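Local structure of putative secreted protein (Pseudomonas aeruginosa, 3NPD) at residues K11-V16 with R85-T90; N42-H47 with T77-L82; S53-M58 with F93-T98; D71-N76 with L89-T94. The protein is of unknown function but is probably a secreted, quorum-sensing-regulated virulence factor of a Pseudomonas-specific family. All blocks are in the same frame, centred on the assembly; numbering follows the deposited sequence.

Interaction 1 of 4, residues K11-V16 with R85-T90; sequences KMLEKV and RGAILT
Leu13 and Ala87 make the buried half of this contact. Both terminal methyls of Leu13 rest against the single methyl of Ala87: CD2 lies 3.8 Å from Ala87 CB, and CD1 is only slightly farther from the same carbon at 4.0 Å. The leucine thus straddles the alanine with the fork of its isobutyl group, which a CG placed anti to the carbonyl carbon (chi1 -64°) carries toward Ala87. The CA atoms of Leu13 and Ala87 are 8.0 Å apart. Leu82 of the helix 77-83 touches both Leu13 and Ala87, and Val39 of the strand 32-40 also packs on Leu13.

The turn leading into the strand is a Schellman motif that ends the helix 77-83: Ala87 N bonds to Leu82 O and Gly86 N to Leu83 O, with Gly86 at positive phi as the C-prime residue. Arg85 and Ala87 flank this glycine, and both meet the helix 4-21. At the exposed margin, selenomethionine Met12 reaches Arg85, its CE 4.0 Å from Arg85 CD. The Met12 chain bends at chi3 (51°) to bring that methyl up, and the two side chains cross at about a right angle. The contact is made on the aliphatic shaft of Arg85, which runs extended from CG to NE, while its NH1 is hydrogen-bonded to Gln81 O.

Interaction 2 of 4, residues N42-H47 with T77-L82; sequences NQLINH and TGYRQL
Tyr79 OH and Asn46 OD1 meet across this contact through a shared water. The water lies 2.7 Å from Tyr79 OH and donates a hydrogen bond to Asn46 OD1 at 3.0 Å, joining the helix 77-83 to the strand 43-50 where the two side chains do not touch directly. The amide of Asn46 is gripped at its other end as well: ND2 bonds to Asp34 OD1 and to Gly36 O, so the carboxamide is held from both its oxygen and its nitrogen and its rotation is probably fixed.

Beside this polar bridge the packing is carried by Leu44. Its CG stands anti to the backbone N (chi1 177°), which carries the isobutyl group off the sheet toward the helix. CD2 then does all the touching, 3.7 Å from Leu82 CD1 and 4.3 Å from Tyr79 CE1. It reaches the tyrosine ring obliquely, while the side chains of Leu44 and Leu82 lie at a slant to each other. Val16 of the helix 4-21 packs on both leucines, making this a place where two helices meet over one face of the mixed sheet. Tyr79 thus serves two roles, with a ring carbon, CE1, near a methyl and a hydroxyl that binds the bridging water among its polar neighbours. Apolar leucine packing therefore gives way, within one tyrosine side chain, to a water-mediated polar link.

Interaction 3 of 4, residues S53-M58 with F93-T98; sequences SHAERM and FTEYKT. With SO4 (sulfate ion), chain B.
Phe93 receives selenomethionine Met58 of the helix 52-60 squarely over one face of its ring. Met58 CE sits 3.6 Å from the ring centroid and only 5° off the normal, a CH-pi contact in which the methyl is almost equally far from all six ring carbons. The selenium stands farther back, 4.6 Å from the centroid and 25° off the normal, completing a Met-aromatic contact. The Met58 chain is extended through chi2 and turns at chi3 (74°), which drops the methyl onto the ring, and the two side chains cross at about a right angle. Val102 of the strand 101-107 touches both residues, while Leu69 of the helix 62-74 also packs on Phe93.

Two residues on, the backbones come close, 6.8 Å between the CA atoms of Ala55 and Glu95. The Glu95 carboxylate lies beside the Ala55 methyl in one of two modelled positions, so that contact is tentative. Tyr96 begins the loop that follows the strand and has a cation-pi partner in Arg51. Next comes Lys97, whose NZ donates a 2.9 Å hydrogen bond to O3 of a sulfate, probably taken from the crystallisation liquor; Arg51 NH1 and Ala52 N bind the same ion. With a methyl centred over the Phe93 face, the hold on the helix is dispersive and CH-pi in kind, whereas ionic bonding is confined to the sulfate site at the loop.

Interaction 4 of 4, residues D71-N76 with L89-T94; sequences DSVCSN and LTYSFT
Val73 joins the last turn of the helix 62-74 to the strand 88-95, an interior strand of the five-stranded mixed sheet, between strands 43-50 and 101-107. From its CB, which points toward the strand, the valine forks into two methyls with different partners. CG1, anti to the backbone N (chi1 167°), approaches the beginning of the Leu89 side chain, 4.2 Å from Leu89 CB. CG2 stands beside the backbone N and turns to Tyr91 instead. It arrives at the edge of the aromatic ring, near its plane. The two side chains run alongside one another, pointing opposite ways, and the methyl meets the hydroxyl-bearing end of the ring.

Leu89 and Tyr91, two residues apart on the strand, both direct their side chains to this helix. Leu83 of the helix 77-83 touches Val73 and Leu89, extending the apolar layer, and Tyr79 packs on both strand residues. Immediately after Val73, Cys74 forms the disulfide with Cys112, tying this helix end to the C-terminal helix 109-112. Asn76 then caps the next helix, its OD1 accepting from Tyr79 N. At the end of the helix 62-74, Ser75 OG, in the modelled conformer, donates a 2.8 Å hydrogen bond to Asp71 O. The approach of Val73 CG2 to the ring is tight for a methyl, 3.4 Å from Tyr91 CE2 and 3.7 Å from Tyr91 OH.

Interactions 1, 4 and 3 follow in that order from the loop before strand 88-95 to its far end, each with a different helix, while interaction 2 brings the helix 77-83 to the neighbouring strand 43-50. Interaction 4 is wholly buried and interaction 3 largely so; interaction 1 is half exposed, and interaction 2 combines apolar packing with a water. Interactions 1 and 2 lie about 5 Å apart between centres and are stitched together by Ile88 N to Asn42 O and Thr90 OG1 to Gln43 OE1. Interactions 1 and 3, about 26 Å apart between centres, occupy opposite sides of the chain's centre. Aliphatic packing dominates at one end, tyrosine in the middle and selenomethionine on phenylalanine at the other.

Interaction 1 of 4, residues K11-V16 with R85-T90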
loop_
_atom_site.group_PDB
_atom_site.type_symbol
_atom_site.label_atom_id
_atom_site.label_comp_id
_atom_site.label_asym_id
_atom_site.label_seq_id
_atom_site.Cartn_x
_atom_site.Cartn_y
_atom_site.Cartn_z
ATOM N N LYS A 11 14.365 -6.612 4.016
ATOM C CA LYS A 11 14.165 -8.061 4.251
ATOM C C LYS A 11 13.042 -8.373 5.246
ATOM O O LYS A 11 12.284 -9.307 5.032
ATOM C CB LYS A 11 15.467 -8.744 4.671
ATOM C CG LYS A 11 16.481 -8.765 3.539
ATOM C CD LYS A 11 16.160 -9.932 2.590
ATOM C CE LYS A 11 16.323 -9.578 1.162
ATOM N NZ LYS A 11 16.046 -10.817 0.366
HETATM N N MSE A 12 12.947 -7.595 6.306
HETATM C CA MSE A 12 11.847 -7.694 7.283
HETATM C C MSE A 12 10.511 -7.369 6.613
HETATM O O MSE A 12 9.513 -8.073 6.824
HETATM C CB MSE A 12 12.102 -6.770 8.477
HETATM C CG MSE A 12 13.408 -7.164 9.224
HETATM SE SE MSE A 12 14.051 -5.823 10.403
HETATM C CE MSE A 12 12.439 -5.458 11.439
ATOM N N LEU A 13 10.485 -6.301 5.811
ATOM C CA LEU A 13 9.297 -5.943 5.042
ATOM C C LEU A 13 8.906 -7.034 4.025
ATOM O O LEU A 13 7.736 -7.295 3.846
ATOM C CB LEU A 13 9.475 -4.598 4.347
ATOM C CG LEU A 13 9.628 -3.381 5.284
ATOM C CD1 LEU A 13 9.859 -2.112 4.419
ATOM C CD2 LEU A 13 8.429 -3.241 6.223
ATOM N N GLU A 14 9.887 -7.673 3.392
ATOM C CA GLU A 14 9.638 -8.793 2.464
ATOM C C GLU A 14 8.939 -9.964 3.166
ATOM O O GLU A 14 8.045 -10.584 2.584
ATOM C CB GLU A 14 10.951 -9.282 1.809
ATOM C CG GLU A 14 11.344 -8.405 0.645
ATOM C CD GLU A 14 12.670 -8.729 0.012
ATOM O OE1 GLU A 14 13.265 -9.787 0.330
ATOM O OE2 GLU A 14 13.102 -7.904 -0.824
ATOM N N LYS A 15 9.296 -10.236 4.427
ATOM C CA LYS A 15 8.609 -11.292 5.183
ATOM C C LYS A 15 7.142 -10.921 5.319
ATOM O O LYS A 15 6.282 -11.766 5.110
ATOM C CB LYS A 15 9.163 -11.546 6.610
ATOM C CG LYS A 15 10.566 -12.066 6.699
ATOM C CD LYS A 15 10.788 -12.755 8.083
ATOM N N VAL A 16 6.867 -9.672 5.734
ATOM C CA VAL A 16 5.472 -9.181 5.822
ATOM C C VAL A 16 4.761 -9.241 4.459
ATOM O O VAL A 16 3.624 -9.655 4.372
ATOM C CB VAL A 16 5.385 -7.773 6.436
ATOM C CG1 VAL A 16 3.956 -7.240 6.438
ATOM C CG2 VAL A 16 5.927 -7.826 7.899
ATOM N N ARG A 85 9.589 1.529 12.771
ATOM C CA ARG A 85 10.930 1.066 12.417
ATOM C C ARG A 85 11.496 1.743 11.168
ATOM O O ARG A 85 12.589 1.361 10.720
ATOM C CB ARG A 85 10.955 -0.472 12.271
ATOM C CG ARG A 85 10.731 -1.174 13.631
ATOM C CD ARG A 85 10.385 -2.689 13.432
ATOM N NE ARG A 85 10.390 -3.355 14.737
ATOM C CZ ARG A 85 9.448 -3.247 15.681
ATOM N NH1 ARG A 85 8.365 -2.484 15.486
ATOM N NH2 ARG A 85 9.586 -3.903 16.849
ATOM N N GLY A 86 10.779 2.757 10.642
ATOM C CA GLY A 86 11.272 3.564 9.536
ATOM C C GLY A 86 10.675 3.176 8.211
ATOM O O GLY A 86 11.118 3.701 7.193
ATOM N N ALA A 87 9.662 2.300 8.212
ATOM C CA ALA A 87 9.041 1.864 6.924
ATOM C C ALA A 87 8.028 2.908 6.412
ATOM O O ALA A 87 7.594 3.796 7.145
ATOM C CB ALA A 87 8.355 0.480 7.012
ATOM N N ILE A 88 7.721 2.773 5.124
ATOM C CA ILE A 88 6.662 3.525 4.474
ATOM C C ILE A 88 5.672 2.490 3.970
ATOM O O ILE A 88 6.084 1.443 3.412
ATOM C CB ILE A 88 7.219 4.343 3.294
ATOM C CG1 ILE A 88 8.071 5.482 3.819
ATOM C CG2 ILE A 88 6.069 4.898 2.393
ATOM C CD1 ILE A 88 8.971 6.121 2.706
ATOM N N LEU A 89 4.390 2.730 4.243
ATOM C CA LEU A 89 3.285 1.956 3.671
ATOM C C LEU A 89 2.846 2.697 2.411
ATOM O O LEU A 89 2.467 3.850 2.466
ATOM C CB LEU A 89 2.126 1.746 4.674
ATOM C CG LEU A 89 1.972 0.330 5.211
ATOM C CD1 LEU A 89 1.676 -0.728 4.088
ATOM C CD2 LEU A 89 3.244 0.038 6.057
ATOM N N THR A 90 2.840 1.997 1.285
ATOM C CA THR A 90 2.464 2.571 0.002
ATOM C C THR A 90 1.290 1.801 -0.586
ATOM O O THR A 90 1.356 0.575 -0.670
ATOM C CB THR A 90 3.630 2.510 -0.984
ATOM O OG1 THR A 90 4.688 3.294 -0.434
ATOM C CG2 THR A 90 3.221 3.052 -2.406
#

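Interaction 2 of 4, residues N42-H47 with T77-L82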
loop_
_atom_site.group_PDB
_atom_site.type_symbol
_atom_site.label_atom_id
_atom_site.label_comp_id
_atom_site.label_asym_id
_atom_site.label_seq_id
_atom_site.Cartn_x
_atom_site.Cartn_y
_atom_site.Cartn_z
ATOM N N ASN A 42 12.515 0.905 1.600
ATOM C CA ASN A 42 11.790 0.991 2.866
ATOM C C ASN A 42 10.248 1.015 2.697
ATOM O O ASN A 42 9.547 1.207 3.679
ATOM C CB ASN A 42 12.260 2.180 3.732
ATOM C CG ASN A 42 11.947 3.525 3.110
ATOM O OD1 ASN A 42 11.589 3.609 1.927
ATOM N ND2 ASN A 42 12.100 4.575 3.880
ATOM N N GLN A 43 9.743 0.809 1.480
ATOM C CA GLN A 43 8.331 0.829 1.190
ATOM C C GLN A 43 7.773 -0.577 1.073
ATOM O O GLN A 43 8.254 -1.385 0.276
ATOM C CB GLN A 43 8.029 1.539 -0.137
ATOM C CG GLN A 43 8.328 2.996 -0.086
ATOM C CD GLN A 43 8.001 3.734 -1.357
ATOM O OE1 GLN A 43 6.934 3.579 -1.951
ATOM N NE2 GLN A 43 8.919 4.587 -1.755
ATOM N N LEU A 44 6.756 -0.854 1.874
ATOM C CA LEU A 44 5.882 -2.024 1.712
ATOM C C LEU A 44 4.711 -1.552 0.850
ATOM O O LEU A 44 3.944 -0.685 1.274
ATOM C CB LEU A 44 5.373 -2.513 3.081
ATOM C CG LEU A 44 4.388 -3.682 3.068
ATOM C CD1 LEU A 44 5.022 -4.930 2.399
ATOM C CD2 LEU A 44 3.865 -3.998 4.499
ATOM N N ILE A 45 4.566 -2.127 -0.316
ATOM C CA ILE A 45 3.628 -1.638 -1.322
ATOM C C ILE A 45 2.517 -2.655 -1.473
ATOM O O ILE A 45 2.794 -3.815 -1.791
ATOM C CB ILE A 45 4.306 -1.447 -2.693
ATOM C CG1 ILE A 45 5.492 -0.513 -2.644
ATOM C CG2 ILE A 45 3.250 -0.967 -3.782
ATOM C CD1 ILE A 45 6.469 -0.653 -3.794
ATOM N N ASN A 46 1.267 -2.231 -1.292
ATOM C CA ASN A 46 0.100 -3.036 -1.554
ATOM C C ASN A 46 -0.351 -2.560 -2.921
ATOM O O ASN A 46 -0.650 -1.361 -3.121
ATOM C CB ASN A 46 -0.966 -2.766 -0.460
ATOM C CG ASN A 46 -2.166 -3.707 -0.479
ATOM O OD1 ASN A 46 -3.125 -3.457 0.256
ATOM N ND2 ASN A 46 -2.155 -4.750 -1.320
ATOM N N HIS A 47 -0.398 -3.475 -3.874
ATOM C CA HIS A 47 -0.859 -3.186 -5.207
ATOM C C HIS A 47 -2.324 -3.580 -5.278
ATOM O O HIS A 47 -2.674 -4.691 -4.894
ATOM C CB HIS A 47 -0.086 -4.045 -6.206
ATOM C CG HIS A 47 1.413 -3.846 -6.152
ATOM N ND1 HIS A 47 2.098 -2.957 -6.955
ATOM C CD2 HIS A 47 2.348 -4.455 -5.393
ATOM C CE1 HIS A 47 3.389 -3.014 -6.675
ATOM N NE2 HIS A 47 3.570 -3.915 -5.731
ATOM N N THR A 77 -2.369 -2.081 13.875
ATOM C CA THR A 77 -1.309 -2.333 14.864
ATOM C C THR A 77 -0.034 -2.822 14.226
ATOM O O THR A 77 1.037 -2.353 14.582
ATOM C CB THR A 77 -1.767 -3.350 15.949
ATOM O OG1 THR A 77 -2.976 -2.896 16.531
ATOM C CG2 THR A 77 -0.722 -3.495 17.045
ATOM N N GLY A 78 -0.155 -3.767 13.294
ATOM C CA GLY A 78 1.007 -4.312 12.593
ATOM C C GLY A 78 1.687 -3.289 11.693
ATOM O O GLY A 78 2.914 -3.244 11.638
ATOM N N TYR A 79 0.903 -2.474 10.984
ATOM C CA TYR A 79 1.519 -1.423 10.160
ATOM C C TYR A 79 2.217 -0.388 11.007
ATOM O O TYR A 79 3.298 0.081 10.619
ATOM C CB TYR A 79 0.535 -0.780 9.171
ATOM C CG TYR A 79 0.019 -1.674 8.065
ATOM C CD1 TYR A 79 0.644 -2.898 7.730
ATOM C CD2 TYR A 79 -1.120 -1.309 7.331
ATOM C CE1 TYR A 79 0.163 -3.713 6.701
ATOM C CE2 TYR A 79 -1.599 -2.139 6.249
ATOM C CZ TYR A 79 -0.941 -3.347 5.977
ATOM O OH TYR A 79 -1.360 -4.197 4.981
ATOM N N ARG A 80 1.638 -0.034 12.158
ATOM C CA ARG A 80 2.233 0.934 13.061
ATOM C C ARG A 80 3.633 0.454 13.510
ATOM O O ARG A 80 4.545 1.260 13.623
ATOM C CB ARG A 80 1.344 1.180 14.266
ATOM C CG ARG A 80 0.111 2.061 13.986
ATOM C CD ARG A 80 -0.694 2.219 15.299
ATOM N NE ARG A 80 -0.074 3.128 16.275
ATOM C CZ ARG A 80 -0.021 4.472 16.198
ATOM N NH1 ARG A 80 -0.519 5.150 15.148
ATOM N NH2 ARG A 80 0.564 5.157 17.187
ATOM N N GLN A 81 3.779 -0.857 13.734
ATOM C CA GLN A 81 5.085 -1.431 14.099
ATOM C C GLN A 81 6.117 -1.222 12.990
ATOM O O GLN A 81 7.302 -1.029 13.281
ATOM C CB GLN A 81 4.988 -2.912 14.420
ATOM C CG GLN A 81 4.205 -3.199 15.642
ATOM C CD GLN A 81 3.850 -4.658 15.832
ATOM O OE1 GLN A 81 4.215 -5.523 15.046
ATOM N NE2 GLN A 81 3.110 -4.929 16.899
ATOM N N LEU A 82 5.670 -1.338 11.730
ATOM C CA LEU A 82 6.565 -1.122 10.611
ATOM C C LEU A 82 6.976 0.358 10.483
ATOM O O LEU A 82 8.153 0.680 10.302
ATOM C CB LEU A 82 5.949 -1.677 9.310
ATOM C CG LEU A 82 5.560 -3.160 9.353
ATOM C CD1 LEU A 82 5.021 -3.546 7.964
ATOM C CD2 LEU A 82 6.724 -4.081 9.761
HETATM O O HOH W 1 -3.036 -2.979 3.206
#

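Interaction 3 of 4, residues S53-M58 with F93-T98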
loop_
_atom_site.group_PDB
_atom_site.type_symbol
_atom_site.label_atom_id
_atom_site.label_comp_id
_atom_site.label_asym_id
_atom_site.label_seq_id
_atom_site.Cartn_x
_atom_site.Cartn_y
_atom_site.Cartn_z
ATOM N N SER A 53 -14.964 2.837 -13.441
ATOM C CA SER A 53 -15.901 3.786 -12.809
ATOM C C SER A 53 -15.463 4.197 -11.412
ATOM O O SER A 53 -15.497 5.391 -11.087
ATOM C CB SER A 53 -17.348 3.279 -12.808
ATOM O OG SER A 53 -17.882 3.360 -14.118
ATOM N N HIS A 54 -15.034 3.243 -10.603
ATOM C CA HIS A 54 -14.526 3.549 -9.284
ATOM C C HIS A 54 -13.187 4.319 -9.366
ATOM O O HIS A 54 -12.918 5.159 -8.533
ATOM C CB HIS A 54 -14.346 2.300 -8.457
ATOM C CG HIS A 54 -14.081 2.575 -7.003
ATOM N ND1 HIS A 54 -14.902 3.383 -6.252
ATOM C CD2 HIS A 54 -13.090 2.183 -6.177
ATOM C CE1 HIS A 54 -14.447 3.455 -5.019
ATOM N NE2 HIS A 54 -13.346 2.738 -4.948
ATOM N N ALA A 55 -12.359 4.014 -10.360
ATOM C CA ALA A 55 -11.108 4.752 -10.560
ATOM C C ALA A 55 -11.400 6.260 -10.738
ATOM O O ALA A 55 -10.658 7.111 -10.236
ATOM C CB ALA A 55 -10.341 4.211 -11.799
ATOM N N GLU A 56 -12.465 6.563 -11.481
ATOM C CA GLU A 56 -12.891 7.960 -11.675
ATOM C C GLU A 56 -13.332 8.611 -10.383
ATOM O O GLU A 56 -12.982 9.764 -10.121
ATOM C CB GLU A 56 -13.950 8.083 -12.750
ATOM C CG GLU A 56 -13.388 7.875 -14.156
ATOM C CD GLU A 56 -12.493 9.040 -14.628
ATOM O OE1 GLU A 56 -11.276 9.074 -14.332
ATOM O OE2 GLU A 56 -13.017 9.916 -15.355
ATOM N N ARG A 57 -14.093 7.887 -9.561
ATOM C CA ARG A 57 -14.497 8.392 -8.248
ATOM C C ARG A 57 -13.284 8.672 -7.389
ATOM O O ARG A 57 -13.232 9.707 -6.699
ATOM C CB ARG A 57 -15.417 7.407 -7.519
ATOM C CG ARG A 57 -16.748 7.177 -8.203
ATOM C CD ARG A 57 -17.834 6.649 -7.239
ATOM N NE ARG A 57 -17.616 5.341 -6.578
ATOM C CZ ARG A 57 -17.723 4.118 -7.131
ATOM N NH1 ARG A 57 -17.935 3.933 -8.428
ATOM N NH2 ARG A 57 -17.556 3.036 -6.362
HETATM N N MSE A 58 -12.297 7.767 -7.427
HETATM C CA MSE A 58 -11.032 7.989 -6.714
HETATM C C MSE A 58 -10.283 9.229 -7.169
HETATM O O MSE A 58 -9.880 10.038 -6.351
HETATM C CB MSE A 58 -10.118 6.771 -6.758
HETATM C CG MSE A 58 -10.703 5.651 -5.988
HETATM SE SE MSE A 58 -9.636 4.046 -6.033
HETATM C CE MSE A 58 -8.237 4.650 -4.828
ATOM N N PHE A 93 -2.639 1.982 -6.621
ATOM C CA PHE A 93 -3.865 1.602 -7.361
ATOM C C PHE A 93 -3.656 1.862 -8.825
ATOM O O PHE A 93 -3.201 2.957 -9.227
ATOM C CB PHE A 93 -5.049 2.442 -6.912
ATOM C CG PHE A 93 -5.484 2.218 -5.498
ATOM C CD1 PHE A 93 -4.903 2.953 -4.445
ATOM C CD2 PHE A 93 -6.519 1.315 -5.191
ATOM C CE1 PHE A 93 -5.332 2.750 -3.126
ATOM C CE2 PHE A 93 -6.927 1.121 -3.869
ATOM C CZ PHE A 93 -6.332 1.827 -2.856
ATOM N N THR A 94 -3.984 0.874 -9.651
ATOM C CA THR A 94 -3.931 0.986 -11.110
ATOM C C THR A 94 -5.271 0.527 -11.702
ATOM O O THR A 94 -6.034 -0.158 -11.044
ATOM C CB THR A 94 -2.745 0.173 -11.656
ATOM O OG1 THR A 94 -2.939 -1.207 -11.351
ATOM C CG2 THR A 94 -1.403 0.702 -11.050
ATOM N N GLU A 95 -5.537 0.895 -12.940
ATOM C CA GLU A 95 -6.749 0.496 -13.639
ATOM C C GLU A 95 -6.764 -1.005 -13.922
ATOM O O GLU A 95 -5.761 -1.567 -14.339
ATOM C CB GLU A 95 -6.851 1.246 -14.977
ATOM C CG GLU A 95 -7.461 2.619 -14.849
ATOM C CD GLU A 95 -8.968 2.572 -14.980
ATOM O OE1 GLU A 95 -9.598 1.669 -14.368
ATOM O OE2 GLU A 95 -9.505 3.453 -15.685
ATOM N N TYR A 96 -7.905 -1.636 -13.724
ATOM C CA TYR A 96 -8.040 -3.067 -13.990
ATOM C C TYR A 96 -7.722 -3.415 -15.447
ATOM O O TYR A 96 -6.978 -4.330 -15.676
ATOM C CB TYR A 96 -9.440 -3.503 -13.619
ATOM C CG TYR A 96 -9.709 -4.946 -13.908
ATOM C CD1 TYR A 96 -9.015 -5.939 -13.230
ATOM C CD2 TYR A 96 -10.647 -5.339 -14.863
ATOM C CE1 TYR A 96 -9.239 -7.279 -13.460
ATOM C CE2 TYR A 96 -10.918 -6.696 -15.077
ATOM C CZ TYR A 96 -10.176 -7.665 -14.419
ATOM O OH TYR A 96 -10.420 -8.977 -14.697
ATOM N N LYS A 97 -8.346 -2.708 -16.380
ATOM C CA LYS A 97 -8.171 -3.044 -17.812
ATOM C C LYS A 97 -6.829 -2.663 -18.447
ATOM O O LYS A 97 -6.371 -3.357 -19.358
ATOM C CB LYS A 97 -9.274 -2.350 -18.620
ATOM C CG LYS A 97 -10.677 -2.826 -18.313
ATOM C CD LYS A 97 -10.935 -4.136 -18.918
ATOM C CE LYS A 97 -12.322 -4.675 -18.605
ATOM N NZ LYS A 97 -13.485 -4.006 -19.266
ATOM N N THR A 98 -6.257 -1.541 -18.041
ATOM C CA THR A 98 -5.052 -0.958 -18.678
ATOM C C THR A 98 -3.811 -0.911 -17.811
ATOM O O THR A 98 -2.720 -0.685 -18.308
ATOM C CB THR A 98 -5.364 0.487 -19.104
ATOM O OG1 THR A 98 -5.563 1.304 -17.934
ATOM C CG2 THR A 98 -6.645 0.574 -19.956
HETATM S S SO4 B . -13.796 -1.896 -16.087
HETATM O O1 SO4 B . -12.468 -1.464 -15.606
HETATM O O2 SO4 B . -14.954 -1.216 -15.486
HETATM O O3 SO4 B . -13.862 -1.667 -17.526
HETATM O O4 SO4 B . -13.971 -3.329 -15.774
#

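Interaction 4 of 4, residues D71-N76 with L89-T94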
loop_
_atom_site.group_PDB
_atom_site.type_symbol
_atom_site.label_atom_id
_atom_site.label_comp_id
_atom_site.label_asym_id
_atom_site.label_seq_id
_atom_site.Cartn_x
_atom_site.Cartn_y
_atom_site.Cartn_z
ATOM N N ASP A 71 -6.456 6.731 7.785
ATOM C CA ASP A 71 -7.230 6.299 8.972
ATOM C C ASP A 71 -7.014 4.807 9.207
ATOM O O ASP A 71 -6.739 4.380 10.345
ATOM C CB ASP A 71 -8.748 6.549 8.814
ATOM C CG ASP A 71 -9.162 8.033 8.913
ATOM O OD1 ASP A 71 -8.431 8.858 9.519
ATOM O OD2 ASP A 71 -10.276 8.360 8.393
ATOM N N SER A 72 -7.099 4.026 8.123
ATOM C CA SER A 72 -6.926 2.569 8.150
ATOM C C SER A 72 -5.483 2.172 8.541
ATOM O O SER A 72 -5.278 1.390 9.481
ATOM C CB SER A 72 -7.299 2.001 6.769
ATOM O OG SER A 72 -7.223 0.587 6.704
ATOM N N VAL A 73 -4.497 2.718 7.820
ATOM C CA VAL A 73 -3.076 2.435 8.067
ATOM C C VAL A 73 -2.651 2.799 9.460
ATOM O O VAL A 73 -2.041 1.992 10.153
ATOM C CB VAL A 73 -2.136 3.182 7.056
ATOM C CG1 VAL A 73 -0.664 3.145 7.527
ATOM C CG2 VAL A 73 -2.327 2.626 5.673
ATOM N N CYS A 74 -2.993 4.022 9.857
ATOM C CA CYS A 74 -2.476 4.585 11.100
ATOM C C CYS A 74 -3.025 3.952 12.364
ATOM O O CYS A 74 -2.471 4.199 13.442
ATOM C CB CYS A 74 -2.644 6.093 11.106
ATOM S SG CYS A 74 -1.689 6.867 9.731
ATOM N N SER A 75 -4.132 3.228 12.236
ATOM C CA SER A 75 -4.743 2.465 13.340
ATOM C C SER A 75 -4.505 0.954 13.206
ATOM O O SER A 75 -5.012 0.182 14.013
ATOM C CB SER A 75 -6.255 2.759 13.420
ATOM O OG SER A 75 -6.932 2.378 12.234
ATOM N N ASN A 76 -3.703 0.521 12.227
ATOM C CA ASN A 76 -3.401 -0.898 12.022
ATOM C C ASN A 76 -2.191 -1.199 12.901
ATOM O O ASN A 76 -1.105 -0.642 12.698
ATOM C CB ASN A 76 -3.100 -1.147 10.551
ATOM C CG ASN A 76 -2.882 -2.605 10.191
ATOM O OD1 ASN A 76 -1.968 -3.272 10.692
ATOM N ND2 ASN A 76 -3.630 -3.060 9.168
ATOM N N LEU A 89 4.390 2.730 4.243
ATOM C CA LEU A 89 3.285 1.956 3.671
ATOM C C LEU A 89 2.846 2.697 2.411
ATOM O O LEU A 89 2.467 3.850 2.466
ATOM C CB LEU A 89 2.126 1.746 4.674
ATOM C CG LEU A 89 1.972 0.330 5.211
ATOM C CD1 LEU A 89 1.676 -0.728 4.088
ATOM C CD2 LEU A 89 3.244 0.038 6.057
ATOM N N THR A 90 2.840 1.997 1.285
ATOM C CA THR A 90 2.464 2.571 0.002
ATOM C C THR A 90 1.290 1.801 -0.586
ATOM O O THR A 90 1.356 0.575 -0.670
ATOM C CB THR A 90 3.630 2.510 -0.984
ATOM O OG1 THR A 90 4.688 3.294 -0.434
ATOM C CG2 THR A 90 3.221 3.052 -2.406
ATOM N N TYR A 91 0.258 2.517 -1.020
ATOM C CA TYR A 91 -0.867 1.941 -1.761
ATOM C C TYR A 91 -0.722 2.380 -3.186
ATOM O O TYR A 91 -0.729 3.580 -3.474
ATOM C CB TYR A 91 -2.222 2.407 -1.228
ATOM C CG TYR A 91 -2.470 1.749 0.049
ATOM C CD1 TYR A 91 -3.052 0.472 0.071
ATOM C CD2 TYR A 91 -2.009 2.293 1.231
ATOM C CE1 TYR A 91 -3.202 -0.230 1.235
ATOM C CE2 TYR A 91 -2.173 1.606 2.427
ATOM C CZ TYR A 91 -2.788 0.343 2.424
ATOM O OH TYR A 91 -2.977 -0.364 3.588
ATOM N N SER A 92 -0.617 1.411 -4.096
ATOM C CA SER A 92 -0.529 1.667 -5.531
ATOM C C SER A 92 -1.752 1.090 -6.204
ATOM O O SER A 92 -1.896 -0.130 -6.339
ATOM C CB SER A 92 0.785 1.106 -6.106
ATOM O OG SER A 92 0.808 1.200 -7.517
ATOM N N PHE A 93 -2.639 1.982 -6.621
ATOM C CA PHE A 93 -3.865 1.602 -7.361
ATOM C C PHE A 93 -3.656 1.862 -8.825
ATOM O O PHE A 93 -3.201 2.957 -9.227
ATOM C CB PHE A 93 -5.049 2.442 -6.912
ATOM C CG PHE A 93 -5.484 2.218 -5.498
ATOM C CD1 PHE A 93 -4.903 2.953 -4.445
ATOM C CD2 PHE A 93 -6.519 1.315 -5.191
ATOM C CE1 PHE A 93 -5.332 2.750 -3.126
ATOM C CE2 PHE A 93 -6.927 1.121 -3.869
ATOM C CZ PHE A 93 -6.332 1.827 -2.856
ATOM N N THR A 94 -3.984 0.874 -9.651
ATOM C CA THR A 94 -3.931 0.986 -11.110
ATOM C C THR A 94 -5.271 0.527 -11.702
ATOM O O THR A 94 -6.034 -0.158 -11.044
ATOM C CB THR A 94 -2.745 0.173 -11.656
ATOM O OG1 THR A 94 -2.939 -1.207 -11.351
ATOM C CG2 THR A 94 -1.403 0.702 -11.050
#